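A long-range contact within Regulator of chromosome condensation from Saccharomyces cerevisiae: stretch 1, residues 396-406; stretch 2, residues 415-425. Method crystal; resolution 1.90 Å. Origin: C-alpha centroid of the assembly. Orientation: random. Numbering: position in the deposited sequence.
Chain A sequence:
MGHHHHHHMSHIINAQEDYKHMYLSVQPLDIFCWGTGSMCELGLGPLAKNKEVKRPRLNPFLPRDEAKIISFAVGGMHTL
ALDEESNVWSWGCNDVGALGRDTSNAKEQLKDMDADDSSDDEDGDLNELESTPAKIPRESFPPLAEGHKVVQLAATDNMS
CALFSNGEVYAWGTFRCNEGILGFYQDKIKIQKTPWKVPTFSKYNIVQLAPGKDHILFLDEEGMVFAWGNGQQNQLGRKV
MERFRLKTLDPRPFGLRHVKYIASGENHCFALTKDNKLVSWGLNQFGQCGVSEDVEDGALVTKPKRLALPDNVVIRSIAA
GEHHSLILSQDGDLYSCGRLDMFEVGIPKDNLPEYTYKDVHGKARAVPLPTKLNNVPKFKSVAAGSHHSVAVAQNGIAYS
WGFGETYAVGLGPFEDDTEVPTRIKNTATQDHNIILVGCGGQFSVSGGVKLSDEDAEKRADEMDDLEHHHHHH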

ATOM      1  N   GLY A 396       8.804  12.037 -12.680  1.00 18.70           N
ATOM      2  CA  GLY A 396       9.383  10.712 -12.423  1.00 18.00           C
ATOM      3  C   GLY A 396      10.479  10.662 -11.373  1.00 17.35           C
ATOM      4  O   GLY A 396      11.249   9.700 -11.312  1.00 17.59           O
ATOM      5  N   ILE A 397      10.558  11.705 -10.557  1.00 16.71           N
ATOM      6  CA  ILE A 397      11.501  11.759  -9.449  1.00 16.07           C
ATOM      7  C   ILE A 397      10.693  11.447  -8.189  1.00 15.71           C
ATOM      8  O   ILE A 397       9.613  12.006  -7.997  1.00 15.42           O
ATOM      9  CB  ILE A 397      12.191  13.149  -9.360  1.00 16.21           C
ATOM     10  CG1 ILE A 397      13.093  13.365 -10.595  1.00 16.65           C
ATOM     11  CG2 ILE A 397      13.012  13.283  -8.067  1.00 15.87           C
ATOM     12  CD1 ILE A 397      13.898  14.660 -10.584  1.00 18.82           C
ATOM     13  N   ALA A 398      11.211  10.536  -7.369  1.00 15.68           N
ATOM     14  CA  ALA A 398      10.568  10.144  -6.110  1.00 15.83           C
ATOM     15  C   ALA A 398      10.959  11.044  -4.931  1.00 16.05           C
ATOM     16  O   ALA A 398      12.094  11.540  -4.851  1.00 16.22           O
ATOM     17  CB  ALA A 398      10.867   8.674  -5.794  1.00 15.70           C
ATOM     18  N   TYR A 399      10.002  11.245  -4.022  1.00 15.87           N
ATOM     19  CA  TYR A 399      10.149  12.108  -2.847  1.00 16.04           C
ATOM     20  C   TYR A 399       9.664  11.339  -1.637  1.00 15.67           C
ATOM     21  O   TYR A 399       8.614  10.703  -1.691  1.00 15.73           O
ATOM     22  CB  TYR A 399       9.314  13.387  -2.993  1.00 16.00           C
ATOM     23  CG  TYR A 399       9.866  14.353  -4.023  1.00 17.61           C
ATOM     24  CD1 TYR A 399       9.799  14.053  -5.383  1.00 17.85           C
ATOM     25  CD2 TYR A 399      10.459  15.561  -3.637  1.00 18.48           C
ATOM     26  CE1 TYR A 399      10.309  14.921  -6.340  1.00 18.95           C
ATOM     27  CE2 TYR A 399      10.975  16.445  -4.591  1.00 19.55           C
ATOM     28  CZ  TYR A 399      10.896  16.111  -5.938  1.00 19.92           C
ATOM     29  OH  TYR A 399      11.394  16.961  -6.895  1.00 21.01           O
ATOM     30  N   SER A 400      10.411  11.410  -0.545  1.00 15.18           N
ATOM     31  CA  SER A 400      10.066  10.642   0.644  1.00 14.65           C
ATOM     32  C   SER A 400      10.115  11.498   1.900  1.00 14.50           C
ATOM     33  O   SER A 400      10.739  12.568   1.923  1.00 14.06           O
ATOM     34  CB  SER A 400      11.015   9.446   0.787  1.00 14.20           C
ATOM     35  OG  SER A 400      12.354   9.894   0.923  1.00 16.06           O
ATOM     36  N   TRP A 401       9.448  11.014   2.943  1.00 14.41           N
ATOM     37  CA  TRP A 401       9.436  11.687   4.234  1.00 14.38           C
ATOM     38  C   TRP A 401       8.877  10.762   5.308  1.00 14.62           C
ATOM     39  O   TRP A 401       8.328   9.693   5.004  1.00 14.17           O
ATOM     40  CB  TRP A 401       8.620  12.984   4.180  1.00 14.42           C
ATOM     41  CG  TRP A 401       7.120  12.816   3.968  1.00 14.44           C
ATOM     42  CD1 TRP A 401       6.143  12.896   4.923  1.00 14.39           C
ATOM     43  CD2 TRP A 401       6.441  12.575   2.723  1.00 14.96           C
ATOM     44  NE1 TRP A 401       4.904  12.727   4.356  1.00 13.75           N
ATOM     45  CE2 TRP A 401       5.056  12.521   3.008  1.00 14.46           C
ATOM     46  CE3 TRP A 401       6.870  12.391   1.398  1.00 14.73           C
ATOM     47  CZ2 TRP A 401       4.091  12.297   2.016  1.00 14.55           C
ATOM     48  CZ3 TRP A 401       5.912  12.165   0.408  1.00 14.96           C
ATOM     49  CH2 TRP A 401       4.534  12.123   0.724  1.00 16.24           C
ATOM     50  N   GLY A 402       9.033  11.183   6.559  1.00 15.07           N
ATOM     51  CA  GLY A 402       8.520  10.427   7.684  1.00 15.25           C
ATOM     52  C   GLY A 402       9.620   9.840   8.546  1.00 15.90           C
ATOM     53  O   GLY A 402      10.714  10.394   8.638  1.00 15.58           O
ATOM     54  N   PHE A 403       9.299   8.725   9.189  1.00 15.86           N
ATOM     55  CA  PHE A 403      10.190   8.051  10.125  1.00 16.56           C
ATOM     56  C   PHE A 403      11.500   7.649   9.445  1.00 16.94           C
ATOM     57  O   PHE A 403      11.487   7.004   8.395  1.00 16.76           O
ATOM     58  CB  PHE A 403       9.471   6.823  10.677  1.00 16.48           C
ATOM     59  CG  PHE A 403      10.197   6.131  11.803  1.00 18.04           C
ATOM     60  CD1 PHE A 403      10.417   4.761  11.753  1.00 19.77           C
ATOM     61  CD2 PHE A 403      10.636   6.842  12.916  1.00 19.07           C
ATOM     62  CE1 PHE A 403      11.074   4.099  12.808  1.00 21.46           C
ATOM     63  CE2 PHE A 403      11.275   6.201  13.977  1.00 19.51           C
ATOM     64  CZ  PHE A 403      11.502   4.827  13.918  1.00 21.05           C
ATOM     65  N   GLY A 404      12.625   8.043  10.039  1.00 17.50           N
ATOM     66  CA  GLY A 404      13.925   7.869   9.398  1.00 18.21           C
ATOM     67  C   GLY A 404      14.814   6.759   9.924  1.00 18.95           C
ATOM     68  O   GLY A 404      15.784   6.376   9.269  1.00 19.09           O
ATOM     69  N   GLU A 405      14.494   6.240  11.105  1.00 19.18           N
ATOM     70  CA  GLU A 405      15.371   5.288  11.797  1.00 20.04           C
ATOM     71  C   GLU A 405      15.653   3.980  11.030  1.00 19.50           C
ATOM     72  O   GLU A 405      16.699   3.362  11.206  1.00 19.03           O
ATOM     73  CB  GLU A 405      14.797   5.004  13.185  1.00 20.67           C
ATOM     74  CG  GLU A 405      15.604   4.093  14.081  0.80 23.75           C
ATOM     75  CD  GLU A 405      14.957   3.969  15.446  0.70 26.63           C
ATOM     76  OE1 GLU A 405      14.845   5.001  16.137  0.80 28.52           O
ATOM     77  OE2 GLU A 405      14.537   2.852  15.814  0.70 28.76           O
ATOM     78  N   THR A 406      14.730   3.557  10.176  1.00 19.11           N
ATOM     79  CA  THR A 406      14.948   2.321   9.425  1.00 18.81           C
ATOM     80  C   THR A 406      15.418   2.576   7.989  1.00 18.19           C
ATOM     81  O   THR A 406      15.577   1.631   7.213  1.00 18.04           O
ATOM     82  CB  THR A 406      13.701   1.419   9.427  1.00 18.95           C
ATOM     83  OG1 THR A 406      12.547   2.213   9.140  1.00 20.41           O
ATOM     84  CG2 THR A 406      13.537   0.736  10.799  1.00 20.14           C
ATOM     85  N   GLU A 415      19.641   9.046  10.604  1.00 28.14           N
ATOM     86  CA  GLU A 415      18.520   8.390  11.290  1.00 27.96           C
ATOM     87  C   GLU A 415      17.326   9.312  11.563  1.00 27.36           C
ATOM     88  O   GLU A 415      16.206   8.836  11.773  1.00 27.45           O
ATOM     89  CB  GLU A 415      18.983   7.755  12.608  1.00 28.07           C
ATOM     90  CG  GLU A 415      19.694   6.433  12.444  0.80 28.75           C
ATOM     91  CD  GLU A 415      19.998   5.760  13.775  0.50 30.00           C
ATOM     92  OE1 GLU A 415      21.164   5.372  13.991  0.50 30.86           O
ATOM     93  OE2 GLU A 415      19.074   5.623  14.607  0.50 30.77           O
ATOM     94  N   ASP A 416      17.565  10.622  11.560  1.00 26.90           N
ATOM     95  CA  ASP A 416      16.533  11.595  11.936  1.00 26.33           C
ATOM     96  C   ASP A 416      15.354  11.553  10.974  1.00 25.38           C
ATOM     97  O   ASP A 416      15.533  11.308   9.774  1.00 25.44           O
ATOM     98  CB  ASP A 416      17.104  13.013  11.990  0.90 26.81           C
ATOM     99  CG  ASP A 416      18.388  13.091  12.787  0.70 28.54           C
ATOM    100  OD1 ASP A 416      19.465  12.847  12.199  0.70 30.93           O
ATOM    101  OD2 ASP A 416      18.315  13.392  13.997  0.80 30.67           O
ATOM    102  N   ASP A 417      14.156  11.787  11.505  1.00 23.91           N
ATOM    103  CA  ASP A 417      12.943  11.832  10.683  1.00 22.64           C
ATOM    104  C   ASP A 417      13.005  12.964   9.662  1.00 22.08           C
ATOM    105  O   ASP A 417      13.615  14.008   9.917  1.00 21.56           O
ATOM    106  CB  ASP A 417      11.703  11.979  11.562  1.00 22.19           C
ATOM    107  CG  ASP A 417      11.576  10.865  12.594  1.00 21.85           C
ATOM    108  OD1 ASP A 417      12.090   9.748  12.358  1.00 21.50           O
ATOM    109  OD2 ASP A 417      10.954  11.110  13.645  1.00 21.54           O
ATOM    110  N   THR A 418      12.386  12.736   8.500  1.00 20.94           N
ATOM    111  CA  THR A 418      12.362  13.710   7.413  1.00 20.17           C
ATOM    112  C   THR A 418      11.024  14.443   7.409  1.00 19.82           C
ATOM    113  O   THR A 418       9.966  13.833   7.222  1.00 19.40           O
ATOM    114  CB  THR A 418      12.644  13.047   6.041  1.00 20.29           C
ATOM    115  OG1 THR A 418      13.939  12.435   6.058  1.00 19.53           O
ATOM    116  CG2 THR A 418      12.588  14.069   4.920  1.00 20.13           C
ATOM    117  N   GLU A 419      11.089  15.760   7.603  1.00 19.44           N
ATOM    118  CA  GLU A 419       9.903  16.573   7.899  1.00 19.60           C
ATOM    119  C   GLU A 419       8.940  16.815   6.736  1.00 19.38           C
ATOM    120  O   GLU A 419       7.724  16.851   6.934  1.00 19.27           O
ATOM    121  CB  GLU A 419      10.316  17.910   8.525  1.00 19.81           C
ATOM    122  CG  GLU A 419       9.156  18.689   9.124  1.00 21.04           C
ATOM    123  CD  GLU A 419       9.616  19.913   9.900  0.90 23.15           C
ATOM    124  OE1 GLU A 419      10.694  20.449   9.574  1.00 25.62           O
ATOM    125  OE2 GLU A 419       8.898  20.336  10.829  1.00 22.80           O
ATOM    126  N   VAL A 420       9.484  17.016   5.540  1.00 18.87           N
ATOM    127  CA  VAL A 420       8.680  17.328   4.363  1.00 18.67           C
ATOM    128  C   VAL A 420       9.143  16.446   3.207  1.00 17.90           C
ATOM    129  O   VAL A 420      10.249  15.918   3.254  1.00 18.06           O
ATOM    130  CB  VAL A 420       8.803  18.826   3.947  1.00 18.80           C
ATOM    131  CG1 VAL A 420       8.146  19.734   4.990  1.00 19.56           C
ATOM    132  CG2 VAL A 420      10.270  19.225   3.719  1.00 18.84           C
ATOM    133  N   PRO A 421       8.300  16.285   2.166  1.00 17.80           N
ATOM    134  CA  PRO A 421       8.690  15.475   1.011  1.00 17.62           C
ATOM    135  C   PRO A 421      10.036  15.927   0.429  1.00 18.18           C
ATOM    136  O   PRO A 421      10.200  17.091   0.047  1.00 18.49           O
ATOM    137  CB  PRO A 421       7.546  15.707   0.025  1.00 17.58           C
ATOM    138  CG  PRO A 421       6.363  15.963   0.921  1.00 17.89           C
ATOM    139  CD  PRO A 421       6.919  16.792   2.035  1.00 17.74           C
ATOM    140  N   THR A 422      10.980  14.996   0.369  1.00 18.07           N
ATOM    141  CA  THR A 422      12.358  15.303   0.027  1.00 18.46           C
ATOM    142  C   THR A 422      12.823  14.412  -1.118  1.00 18.17           C
ATOM    143  O   THR A 422      12.690  13.181  -1.080  1.00 17.00           O
ATOM    144  CB  THR A 422      13.265  15.176   1.279  1.00 18.33           C
ATOM    145  OG1 THR A 422      12.794  16.080   2.290  1.00 19.45           O
ATOM    146  CG2 THR A 422      14.713  15.502   0.968  1.00 19.53           C
ATOM    147  N   ARG A 423      13.368  15.058  -2.141  1.00 18.25           N
ATOM    148  CA  ARG A 423      13.863  14.376  -3.334  1.00 18.43           C
ATOM    149  C   ARG A 423      14.847  13.260  -3.008  1.00 18.36           C
ATOM    150  O   ARG A 423      15.791  13.459  -2.245  1.00 18.21           O
ATOM    151  CB  ARG A 423      14.525  15.415  -4.243  1.00 18.96           C
ATOM    152  CG  ARG A 423      15.165  14.883  -5.499  1.00 20.97           C
ATOM    153  CD  ARG A 423      15.755  16.060  -6.261  1.00 24.29           C
ATOM    154  NE  ARG A 423      16.440  15.655  -7.479  1.00 27.83           N
ATOM    155  CZ  ARG A 423      17.239  16.451  -8.183  1.00 28.98           C
ATOM    156  NH1 ARG A 423      17.459  17.696  -7.778  1.00 29.38           N
ATOM    157  NH2 ARG A 423      17.816  16.000  -9.288  1.00 29.32           N
ATOM    158  N   ILE A 424      14.609  12.079  -3.577  1.00 17.91           N
ATOM    159  CA  ILE A 424      15.575  10.993  -3.513  1.00 18.68           C
ATOM    160  C   ILE A 424      16.506  11.143  -4.720  1.00 19.33           C
ATOM    161  O   ILE A 424      16.078  11.011  -5.878  1.00 19.35           O
ATOM    162  CB  ILE A 424      14.908   9.602  -3.518  1.00 18.18           C
ATOM    163  CG1 ILE A 424      13.969   9.454  -2.303  1.00 18.42           C
ATOM    164  CG2 ILE A 424      15.976   8.508  -3.514  1.00 18.43           C
ATOM    165  CD1 ILE A 424      13.043   8.232  -2.353  1.00 17.99           C
ATOM    166  N   LYS A 425      17.762  11.462  -4.428  1.00 20.09           N
ATOM    167  CA  LYS A 425      18.815  11.568  -5.438  1.00 20.69           C
ATOM    168  C   LYS A 425      19.932  10.597  -5.077  1.00 20.85           C
ATOM    169  O   LYS A 425      20.568  10.736  -4.030  1.00 21.26           O
ATOM    170  CB  LYS A 425      19.351  13.002  -5.491  1.00 21.22           C
ATOM    171  CG  LYS A 425      20.310  13.297  -6.639  0.80 21.79           C
ATOM    172  CD  LYS A 425      20.679  14.781  -6.644  0.80 23.88           C
ATOM    173  CE  LYS A 425      21.611  15.127  -7.795  0.70 24.85           C
ATOM    174  NZ  LYS A 425      21.897  16.599  -7.816  0.70 25.79           N
TER
HETATM  175  O   HOH W   1      13.965   9.727  -7.549  1.00 18.34           O

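Residues 398-402 form a strand that runs roughly antiparallel to the segment around 421-423, the N-to-C directions differing by 136°. The pairing is a backbone ladder in two parts. In the first, Ile424 N donates to Ala398 O (2.9 Å), Ser400 N to Thr422 O (2.9 Å), and Thr422 N returns to Ser400 O (2.9 Å); Tyr399 and Arg423 face each other as the non-hydrogen-bonded pair between. In the second, Gly402 N donates to Thr418 O and Thr418 N to Gly402 O, both at 2.9 Å. Between Ser400 and Gly402 the register slips by two residues, a beta bulge; the second stretch turns a corner at Val420. At the corner, Thr422 OG1 donates to Val420 O at 2.7 Å, within its own stretch. Where the ladder begins, a water extends it, accepting from Ala398 N (2.9 Å) and donating to Ile424 O (3.0 Å).

Beyond the ladder, a side chain takes over from the backbone. Asp417, with chi1 m, brings its carboxylate back so that OD1 accepts from Gly404 N at 2.9 Å. Gly404 fits because there is no room for more: a CB would point toward the other stretch and clash with the carbonyl oxygens of Asp416 and Glu415. Gly402 is glycine for a different reason, since its phi/psi of 112/-152 would jam a CB against the preceding carbonyl.

Two aromatic rings, Tyr399 and Trp401, each receive a C-H group of the other stretch over one face. Tyr399 lays its ring so that Arg423 CA sits over one face, 4.0 Å from the centroid, while Tyr399 CB meets Pro421 CB at 4.2 Å. Trp401, with chi1 p, offers its six-membered ring to Pro421, whose CG lies 3.8 Å from that ring's centroid, over the face. Proline suits this place: its compact ring is an apolar surface for the indole, and it has no backbone NH needing a partner.

Arg423 is extended, chi1 through chi3 all t, and its aliphatic stem packs on Ile397, with CG 3.7 Å from Ile397 CG2. Ala398 CB meets Ile424 CD1 at 4.1 Å, an apolar contact, and Ile424 CG1 also lies 3.6 Å from Ser400 OG, a hydroxyl satisfied elsewhere in the structure. In all, 809 Å² is buried, counting both sides. At the exposed end, Glu405 and Glu415 touch through Glu405 CG and Glu415 OE2 (3.8 Å), but their carboxylates contribute no salt bridge: Glu405 OE1 and Glu415 OE2, like charges, stand 4.5 Å apart.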